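Local structure of probable M18 family aminopeptidase 1 (Thermotoga maritima, 2GLF) at residues A[23-26]-A[27-30]; A[241-245]-A[246-250]; A[253-256]-A[257-261]; A[423-426]-A[427-431]; A[435-438]-A[439-442]. The protein probably works as a metal-dependent aminopeptidase of the M18 family, cleaving residues from the N termini of peptides with the help of bound metal ions. All coordinates share one frame; numbering follows the deposited sequence.

Contact 1: A[23-26]-A[27-30]; sequences YMEF and MSKA
The backbone oxygen of E25 is gripped chiefly by the hydroxyl of S28, whose OG donates to E25 O at 2.9 Å. This bond lies in the carbonyl plane, on a lone pair, and weaker bonds from S28 N and K29 N reach the same oxygen. The S28 torsion explains the grip: chi1 of 83° sets OG between the backbone N and carbonyl carbon and turns it back on the previous turn of helix 13-29. Next along, F26 O takes K29 N at 2.9 Å and a weak bond from A30 N. The K29 bond spans three residues, consistent with tighter winding here. M27 N still makes the regular bond to Y23 O at 2.9 Å.

On the buried side, selenomethionine M27 bends at both chi2 and chi3, bringing SE to 4.7 Å from the Y23 ring centroid in an oblique Met-aromatic contact, although the position of its far end is uncertain. A30 CB lies over one face of the F26 ring, 4.3 Å from CZ, while Y255 stacks on that ring. With K29 NZ salt-bridged to E39 of the next helix, polar bonds hold the turn while M27 and Y23 probably line its inner face.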
# COMPACT_ATOMS: atom_id res chain seq x y z
N TYR A 23 34.63 9.82 -41.80
CA TYR A 23 34.12 10.07 -40.46
C TYR A 23 34.46 8.91 -39.53
O TYR A 23 34.96 9.12 -38.43
CB TYR A 23 32.59 10.27 -40.51
CG TYR A 23 31.89 10.26 -39.16
CD1 TYR A 23 32.12 11.26 -38.21
CD2 TYR A 23 30.99 9.24 -38.83
CE1 TYR A 23 31.48 11.23 -36.97
CE2 TYR A 23 30.36 9.20 -37.59
CZ TYR A 23 30.60 10.20 -36.67
OH TYR A 23 29.98 10.16 -35.44
N MSE A 24 34.20 7.70 -39.99
CA MSE A 24 34.48 6.51 -39.19
C MSE A 24 35.96 6.34 -38.82
O MSE A 24 36.27 5.85 -37.74
CB MSE A 24 33.95 5.26 -39.90
CG MSE A 24 32.43 5.24 -39.99
SE MSE A 24 31.65 3.59 -40.66
CE MSE A 24 31.26 4.16 -42.48
N GLU A 25 36.87 6.74 -39.71
CA GLU A 25 38.30 6.64 -39.40
C GLU A 25 38.58 7.52 -38.19
O GLU A 25 39.16 7.08 -37.19
CB GLU A 25 39.14 7.10 -40.59
CG GLU A 25 39.09 6.17 -41.79
CD GLU A 25 39.70 4.81 -41.50
OE1 GLU A 25 39.61 3.91 -42.38
OE2 GLU A 25 40.27 4.62 -40.41
N PHE A 26 38.18 8.78 -38.29
CA PHE A 26 38.35 9.75 -37.21
C PHE A 26 37.78 9.17 -35.92
O PHE A 26 38.43 9.20 -34.88
CB PHE A 26 37.60 11.03 -37.56
CG PHE A 26 37.68 12.10 -36.50
CD1 PHE A 26 38.89 12.71 -36.20
CD2 PHE A 26 36.54 12.50 -35.82
CE1 PHE A 26 38.96 13.72 -35.24
CE2 PHE A 26 36.59 13.51 -34.86
CZ PHE A 26 37.81 14.12 -34.57
N MSE A 27 36.58 8.62 -36.02
CA MSE A 27 35.87 8.05 -34.88
C MSE A 27 36.60 6.90 -34.19
O MSE A 27 36.51 6.73 -32.97
CB MSE A 27 34.48 7.60 -35.31
CG MSE A 27 33.37 7.99 -34.34
SE MSE A 27 33.42 9.86 -33.80
CE MSE A 27 34.01 10.63 -35.46
N SER A 28 37.33 6.09 -34.96
CA SER A 28 38.06 4.98 -34.37
C SER A 28 39.26 5.50 -33.59
O SER A 28 39.89 4.75 -32.86
CB SER A 28 38.56 4.02 -35.45
OG SER A 28 39.77 4.48 -36.02
N LYS A 29 39.58 6.78 -33.75
CA LYS A 29 40.73 7.35 -33.06
C LYS A 29 40.33 8.32 -31.94
O LYS A 29 41.15 8.64 -31.08
CB LYS A 29 41.64 8.06 -34.07
CG LYS A 29 42.08 7.18 -35.24
CD LYS A 29 42.96 7.92 -36.24
CE LYS A 29 44.32 8.26 -35.64
NZ LYS A 29 45.18 9.06 -36.57
N ALA A 30 39.08 8.76 -31.94
CA ALA A 30 38.61 9.71 -30.93
C ALA A 30 37.62 9.13 -29.91
O ALA A 30 36.41 9.39 -29.99
CB ALA A 30 37.99 10.92 -31.63

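Contact 2: A[241-245]-A[246-250]; sequences SLIGA and YGQDD. With MN (manganese (II) ion), chain F; MN (manganese (II) ion), chain E.
Extended backbone through A245 (phi -169°, psi 158°) gives way within two residues to helix 248-263, with G247 at the N-cap position and at positive phi, so that Q248 is turned back beside A245 and the strand it has just left. The Q248 side chain, extended beyond CG, crosses that of I243 at about a right angle. Its CG packs 4.0 Å from A245 CB, and its CD comes to 3.7 Å from I243 O, placing the amide group next to strand backbone. The Y23 hydroxyl and S431 lie close to the same amide. Replacing Q248 by alanine would probably open a gap against A245 and leave the I243 carbonyl and the Y23 hydroxyl without their polar neighbour.

In the fold, strand 242-245 is the middle member of a three-stranded antiparallel sheet, entered through a classic beta bulge in which S241 and L242 both face V236, and the turn delivers the helix start to the metal centre. There D249 bridges two manganese ions, with OD2 at 2.4 Å from the ion of chain F and OD1 at 2.3 Å from that of chain E. A water lies 2.4 Å from the second ion. H425 and E279 complete the protein ligands of the first ion, H92 and D326 those of the second. D250 OD2 is bonded to the backbone nitrogen of H92.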
# COMPACT_ATOMS: atom_id res chain seq x y z
N SER A 241 22.84 1.91 -44.39
CA SER A 241 22.56 3.34 -44.38
C SER A 241 22.87 4.04 -43.08
O SER A 241 22.90 5.28 -43.02
CB SER A 241 21.09 3.57 -44.71
OG SER A 241 20.28 3.15 -43.62
N LEU A 242 23.10 3.28 -42.02
CA LEU A 242 23.37 3.88 -40.72
C LEU A 242 24.79 3.68 -40.24
O LEU A 242 25.50 2.79 -40.72
CB LEU A 242 22.39 3.31 -39.70
CG LEU A 242 20.93 3.47 -40.11
CD1 LEU A 242 20.03 2.75 -39.11
CD2 LEU A 242 20.58 4.94 -40.18
N ILE A 243 25.23 4.52 -39.30
CA ILE A 243 26.56 4.39 -38.73
C ILE A 243 26.42 4.17 -37.23
O ILE A 243 25.84 4.99 -36.52
CB ILE A 243 27.43 5.65 -38.92
CG1 ILE A 243 27.70 5.90 -40.41
CG2 ILE A 243 28.75 5.47 -38.20
CD1 ILE A 243 28.42 7.22 -40.68
N GLY A 244 26.96 3.05 -36.76
CA GLY A 244 26.90 2.76 -35.34
C GLY A 244 28.27 2.96 -34.74
O GLY A 244 29.26 2.46 -35.26
N ALA A 245 28.34 3.71 -33.64
CA ALA A 245 29.61 3.96 -32.98
C ALA A 245 29.44 4.60 -31.62
O ALA A 245 28.41 5.22 -31.34
CB ALA A 245 30.49 4.84 -33.86
N TYR A 246 30.46 4.45 -30.79
CA TYR A 246 30.44 5.03 -29.47
C TYR A 246 30.89 6.48 -29.50
O TYR A 246 31.81 6.84 -30.24
CB TYR A 246 31.37 4.27 -28.53
CG TYR A 246 31.77 5.06 -27.31
CD1 TYR A 246 30.90 5.22 -26.24
CD2 TYR A 246 33.01 5.70 -27.25
CE1 TYR A 246 31.24 5.98 -25.14
CE2 TYR A 246 33.36 6.47 -26.15
CZ TYR A 246 32.47 6.60 -25.10
OH TYR A 246 32.81 7.35 -23.99
N GLY A 247 30.23 7.30 -28.69
CA GLY A 247 30.60 8.69 -28.58
C GLY A 247 30.17 9.56 -29.73
O GLY A 247 30.68 10.67 -29.89
N GLN A 248 29.25 9.07 -30.55
CA GLN A 248 28.79 9.88 -31.65
C GLN A 248 28.14 11.12 -31.08
O GLN A 248 27.99 12.13 -31.77
CB GLN A 248 27.79 9.12 -32.52
CG GLN A 248 28.48 8.31 -33.60
CD GLN A 248 27.51 7.65 -34.54
OE1 GLN A 248 26.77 6.74 -34.16
NE2 GLN A 248 27.49 8.11 -35.79
N ASP A 249 27.77 11.05 -29.80
CA ASP A 249 27.16 12.20 -29.15
C ASP A 249 28.16 13.34 -29.19
O ASP A 249 29.04 13.47 -28.34
CB ASP A 249 26.77 11.93 -27.71
CG ASP A 249 25.96 13.09 -27.09
OD1 ASP A 249 26.25 14.27 -27.40
OD2 ASP A 249 25.05 12.82 -26.29
N ASP A 250 28.01 14.13 -30.25
CA ASP A 250 28.78 15.32 -30.56
C ASP A 250 30.13 15.23 -31.23
O ASP A 250 30.63 16.25 -31.70
CB ASP A 250 28.86 16.23 -29.36
CG ASP A 250 28.45 17.62 -29.71
OD1 ASP A 250 27.45 17.75 -30.46
OD2 ASP A 250 29.11 18.58 -29.27
MN MN F . 25.13 14.04 -24.20
MN MN E . 25.59 16.33 -26.59
O HOH W 1 23.52 15.54 -27.40

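Contact 3: A[253-256]-A[257-261]; sequences CAYT and ALRAL
Hydrogen bonds between backbone groups join C253-T256 to A257-L261 four residues at a time: A257 N to C253 O, L258 N to A254 O at 3.0 Å, R259 N to Y255 O at 2.9 Å, and A260 N to T256 O. The R259 bond is the straightest of these, with an N-H...O angle of 169°.

A polar side-chain bond runs alongside. R259 NH1 donates to Y255 OH at 2.9 Å, although the hydroxyl sits 25° out of the guanidinium plane and the N-H...O angle is 130°. These are residues i and i+4 of helix 248-263, the helix whose first turn carries the metal-bridging D249, so both side chains leave the same helical face and point the same way.

The aromatic contact is of CH-pi type: R259 CG sits over one face of the Y255 ring, 3.9 Å from its centroid and displaced toward the rim. Successive bends at chi2 and chi3 curl the arginine chain across the ring and return its NH1 to the phenol oxygen.

Ionic pairing extends the cluster, since NH1 also forms a salt bridge to E22 of helix 13-29. The small side chains of A254 and A257 meet strand 270-275.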
# COMPACT_ATOMS: atom_id res chain seq x y z
N CYS A 253 29.31 15.97 -34.47
CA CYS A 253 29.15 17.37 -34.79
C CYS A 253 30.51 18.03 -34.82
O CYS A 253 30.72 19.01 -35.52
CB CYS A 253 28.27 18.05 -33.75
SG CYS A 253 26.55 17.80 -34.11
N ALA A 254 31.44 17.46 -34.06
CA ALA A 254 32.80 17.97 -34.01
C ALA A 254 33.47 17.71 -35.35
O ALA A 254 34.16 18.56 -35.90
CB ALA A 254 33.57 17.30 -32.90
N TYR A 255 33.26 16.51 -35.89
CA TYR A 255 33.87 16.15 -37.15
C TYR A 255 33.28 16.91 -38.33
O TYR A 255 34.02 17.41 -39.18
CB TYR A 255 33.74 14.65 -37.42
CG TYR A 255 34.53 14.20 -38.62
CD1 TYR A 255 35.92 14.18 -38.59
CD2 TYR A 255 33.88 13.82 -39.80
CE1 TYR A 255 36.66 13.79 -39.70
CE2 TYR A 255 34.61 13.43 -40.92
CZ TYR A 255 36.00 13.42 -40.87
OH TYR A 255 36.73 13.04 -41.97
N THR A 256 31.96 16.98 -38.39
CA THR A 256 31.29 17.69 -39.48
C THR A 256 31.67 19.17 -39.51
O THR A 256 31.82 19.75 -40.58
CB THR A 256 29.75 17.56 -39.40
OG1 THR A 256 29.31 17.82 -38.06
CG2 THR A 256 29.31 16.18 -39.84
N ALA A 257 31.82 19.77 -38.33
CA ALA A 257 32.20 21.17 -38.25
C ALA A 257 33.66 21.35 -38.63
O ALA A 257 34.03 22.31 -39.30
CB ALA A 257 31.96 21.70 -36.85
N LEU A 258 34.51 20.41 -38.21
CA LEU A 258 35.92 20.46 -38.53
C LEU A 258 36.06 20.43 -40.06
O LEU A 258 36.77 21.25 -40.65
CB LEU A 258 36.65 19.26 -37.95
CG LEU A 258 38.13 19.40 -37.60
CD1 LEU A 258 38.78 18.03 -37.70
CD2 LEU A 258 38.83 20.37 -38.53
N ARG A 259 35.38 19.48 -40.69
CA ARG A 259 35.44 19.35 -42.14
C ARG A 259 34.88 20.58 -42.85
O ARG A 259 35.35 20.95 -43.92
CB ARG A 259 34.71 18.08 -42.59
CG ARG A 259 35.43 16.79 -42.21
CD ARG A 259 36.77 16.66 -42.93
NE ARG A 259 36.55 16.55 -44.36
CZ ARG A 259 36.02 15.49 -44.96
NH1 ARG A 259 35.66 14.44 -44.24
NH2 ARG A 259 35.81 15.50 -46.26
N ALA A 260 33.86 21.20 -42.26
CA ALA A 260 33.26 22.39 -42.84
C ALA A 260 34.27 23.53 -42.74
O ALA A 260 34.54 24.22 -43.73
CB ALA A 260 31.98 22.75 -42.11
N LEU A 261 34.82 23.72 -41.55
CA LEU A 261 35.80 24.77 -41.31
C LEU A 261 36.90 24.72 -42.35
O LEU A 261 37.29 25.74 -42.91
CB LEU A 261 36.44 24.63 -39.92
CG LEU A 261 37.56 25.62 -39.60
CD1 LEU A 261 36.96 27.01 -39.51
CD2 LEU A 261 38.27 25.27 -38.30

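Contact 4: A[423-426]-A[427-431]; sequences GMHS and PFEIS. With MN (manganese (II) ion), chain F.
H425 N donates to E429 OE2 at 2.6 Å with an N-H...O angle of 164°, and this bond is the heart of the tightly packed part. The carboxylate oxygen uses its anti lone pair, and the glutamate, extended beyond CG (chi2 175°), lies alongside M424 with OE2 3.7 Å from M424 CG. G423 to S426 forms a type II beta turn, with H425 at positive phi in its third position. Its opening carbonyl is held twice: S426 N reaches G423 O at 3.1 Å, and S426 OG donates to the same oxygen at 2.6 Å, in the carbonyl plane and on a lone pair.

The other side is looser. F428 N meets S426 OG only weakly, at 3.4 Å, while F428 projects away from the turn. No solvent face opens there, for all these residues are buried and a neighbouring subunit packs against them: its S129 touches F428 and its T160 touches I430. H167 of that subunit also meets the H425 ring edge-to-face.

At the metal end, H425 NE2 binds manganese at 2.4 Å, sharing the ion with D249 and E279, while ND1 is bonded to G121 O. With an alanine in place of E429, the H425 amide would probably lose its acceptor and the turn carrying the imidazole would be held less firmly. E429 OE1 also takes a weak bond from D249 N, so one buried carboxylate lies between the backbones of two metal ligands, firmly bonded to one and weakly to the other, and may help to set their spacing as a second-shell group.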
# COMPACT_ATOMS: atom_id res chain seq x y z
N GLY A 423 19.42 5.77 -29.62
CA GLY A 423 20.21 5.21 -28.55
C GLY A 423 21.31 6.15 -28.06
O GLY A 423 22.44 5.73 -27.80
N MSE A 424 20.98 7.43 -27.93
CA MSE A 424 21.96 8.40 -27.46
C MSE A 424 22.48 7.97 -26.08
O MSE A 424 21.73 7.47 -25.25
CB MSE A 424 21.33 9.79 -27.38
CG MSE A 424 22.32 10.94 -27.34
SE MSE A 424 21.46 12.70 -27.30
CE MSE A 424 22.17 13.38 -25.62
N HIS A 425 23.78 8.15 -25.85
CA HIS A 425 24.46 7.79 -24.61
C HIS A 425 24.75 6.31 -24.41
O HIS A 425 25.43 5.94 -23.45
CB HIS A 425 23.71 8.33 -23.39
CG HIS A 425 23.92 9.79 -23.17
ND1 HIS A 425 23.72 10.39 -21.95
CD2 HIS A 425 24.33 10.77 -24.01
CE1 HIS A 425 24.00 11.68 -22.04
NE2 HIS A 425 24.37 11.93 -23.28
N SER A 426 24.26 5.47 -25.30
CA SER A 426 24.52 4.04 -25.20
C SER A 426 25.94 3.80 -25.70
O SER A 426 26.55 4.67 -26.32
CB SER A 426 23.55 3.25 -26.06
OG SER A 426 23.74 3.56 -27.43
N PRO A 427 26.50 2.61 -25.44
CA PRO A 427 27.86 2.30 -25.89
C PRO A 427 27.95 2.15 -27.41
O PRO A 427 29.03 1.95 -27.95
CB PRO A 427 28.18 1.00 -25.16
CG PRO A 427 27.37 1.10 -23.91
CD PRO A 427 26.05 1.62 -24.44
N PHE A 428 26.81 2.25 -28.09
CA PHE A 428 26.78 2.09 -29.54
C PHE A 428 25.63 2.92 -30.13
O PHE A 428 24.57 2.39 -30.46
CB PHE A 428 26.58 0.59 -29.89
CG PHE A 428 26.98 0.22 -31.30
CD1 PHE A 428 28.32 0.23 -31.68
CD2 PHE A 428 26.02 -0.16 -32.24
CE1 PHE A 428 28.70 -0.13 -32.98
CE2 PHE A 428 26.39 -0.52 -33.54
CZ PHE A 428 27.73 -0.51 -33.91
N GLU A 429 25.86 4.22 -30.27
CA GLU A 429 24.84 5.11 -30.82
C GLU A 429 24.70 4.91 -32.33
O GLU A 429 25.63 4.45 -32.99
CB GLU A 429 25.20 6.57 -30.51
CG GLU A 429 25.41 6.83 -29.03
CD GLU A 429 25.87 8.25 -28.74
OE1 GLU A 429 26.74 8.76 -29.48
OE2 GLU A 429 25.38 8.84 -27.75
N ILE A 430 23.53 5.26 -32.86
CA ILE A 430 23.25 5.11 -34.28
C ILE A 430 22.88 6.45 -34.92
O ILE A 430 22.07 7.21 -34.38
CB ILE A 430 22.08 4.08 -34.50
CG1 ILE A 430 22.63 2.75 -35.02
CG2 ILE A 430 21.09 4.61 -35.52
CD1 ILE A 430 23.50 2.02 -34.06
N SER A 431 23.48 6.72 -36.08
CA SER A 431 23.21 7.94 -36.83
C SER A 431 23.09 7.56 -38.30
O SER A 431 23.49 6.47 -38.69
CB SER A 431 24.35 8.95 -36.66
OG SER A 431 25.53 8.47 -37.28
MN MN F . 25.13 14.04 -24.20

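Contact 5: A[435-438]-A[439-442]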
# COMPACT_ATOMS: atom_id res chain seq x y z
N ASP A 435 22.51 11.96 -43.00
CA ASP A 435 22.45 13.12 -42.12
C ASP A 435 23.86 13.60 -41.79
O ASP A 435 24.12 14.80 -41.75
CB ASP A 435 21.68 12.79 -40.83
CG ASP A 435 20.19 12.57 -41.07
OD1 ASP A 435 19.62 13.19 -42.00
OD2 ASP A 435 19.58 11.79 -40.32
N LEU A 436 24.76 12.65 -41.55
CA LEU A 436 26.14 12.99 -41.24
C LEU A 436 26.65 13.98 -42.28
O LEU A 436 27.16 15.06 -41.95
CB LEU A 436 26.98 11.71 -41.27
CG LEU A 436 28.43 11.66 -40.78
CD1 LEU A 436 29.31 11.19 -41.92
CD2 LEU A 436 28.89 13.01 -40.25
N PHE A 437 26.47 13.62 -43.55
CA PHE A 437 26.90 14.43 -44.68
C PHE A 437 26.16 15.76 -44.75
O PHE A 437 26.77 16.82 -44.86
CB PHE A 437 26.67 13.67 -45.98
CG PHE A 437 27.24 14.34 -47.20
CD1 PHE A 437 28.62 14.42 -47.39
CD2 PHE A 437 26.40 14.89 -48.17
CE1 PHE A 437 29.16 15.02 -48.53
CE2 PHE A 437 26.92 15.49 -49.31
CZ PHE A 437 28.31 15.56 -49.48
N GLU A 438 24.84 15.69 -44.69
CA GLU A 438 24.05 16.91 -44.79
C GLU A 438 24.36 17.91 -43.69
O GLU A 438 24.20 19.12 -43.88
CB GLU A 438 22.56 16.57 -44.80
CG GLU A 438 21.71 17.72 -45.31
CD GLU A 438 22.04 18.09 -46.75
OE1 GLU A 438 21.47 19.08 -47.26
OE2 GLU A 438 22.85 17.39 -47.38
N THR A 439 24.79 17.41 -42.54
CA THR A 439 25.13 18.30 -41.43
C THR A 439 26.34 19.10 -41.88
O THR A 439 26.37 20.33 -41.75
CB THR A 439 25.47 17.51 -40.17
OG1 THR A 439 24.28 16.90 -39.65
CG2 THR A 439 26.08 18.42 -39.11
N TYR A 440 27.32 18.39 -42.42
CA TYR A 440 28.54 18.99 -42.95
C TYR A 440 28.21 20.07 -43.98
O TYR A 440 28.86 21.10 -44.05
CB TYR A 440 29.39 17.90 -43.62
CG TYR A 440 30.37 18.43 -44.64
CD1 TYR A 440 31.49 19.17 -44.25
CD2 TYR A 440 30.16 18.21 -46.00
CE1 TYR A 440 32.38 19.67 -45.19
CE2 TYR A 440 31.04 18.71 -46.95
CZ TYR A 440 32.15 19.43 -46.54
OH TYR A 440 33.01 19.94 -47.49
N VAL A 441 27.19 19.80 -44.80
CA VAL A 441 26.77 20.75 -45.81
C VAL A 441 26.16 21.97 -45.13
O VAL A 441 26.51 23.11 -45.46
CB VAL A 441 25.74 20.13 -46.75
CG1 VAL A 441 25.29 21.16 -47.77
CG2 VAL A 441 26.34 18.92 -47.45
N ALA A 442 25.25 21.74 -44.19
CA ALA A 442 24.59 22.82 -43.47
C ALA A 442 25.61 23.71 -42.75
O ALA A 442 25.58 24.93 -42.89
CB ALA A 442 23.60 22.24 -42.46
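D435 O is held twice by T439, whose N donates at 2.8 Å nearly along the C=O axis while its OG1 donates from above the carbonyl plane at 3.0 Å. The threonine torsion (chi1 -70°) sets OG1 beside its own backbone N, aiming both donors at one acceptor. The D435 carboxylate looks elsewhere, to the backbone nitrogens of G348 and G350.

At L436 the grip slackens, for Y440 N reaches L436 O only weakly at 3.4 Å. The leucine itself packs on I252 and T256 of helix 248-263.

F437 meets two side chains of the next turn. V441 CG2 lies over one face of its ring, 3.9 Å from CE2, and Y440 comes in obliquely, with CD2 at 4.2 Å from F437 CE1 and the ring planes 45° apart. F437 O accepts V441 N at 3.0 Å.

E438 closes the series, its O taking A442 N at 2.8 Å. A bend at chi2 (62°) carries OE2 past V441 CG2, while OE1 is bonded to the backbone nitrogen of I386. Such i+3 and i+4 contacts run along one continuous alpha-helix, here the C-terminal helix 433-449, which packs against helices 13-29 and 248-263 and against strand 351-354 in this alpha/beta metallopeptidase fold.

Overall arrangement
From the N terminus, contact 1 comes first, at the end of helix 13-29. Contact 2 then makes the turn from strand 242-245 into helix 248-263, and contact 3 follows directly along that helix. Contact 4 closes the loop between strands 414-421 and 429-432, whose chain leads straight into the helix of contact 5. All five run in series; none nests within or crosses another. In space, contacts 2 and 4 lie with centres 6 Å apart, joined as neighbouring strands and by a shared manganese ion. Contacts 1, 3 and 5 bring three helices together, where Y23 meets L436 and T256 meets T439.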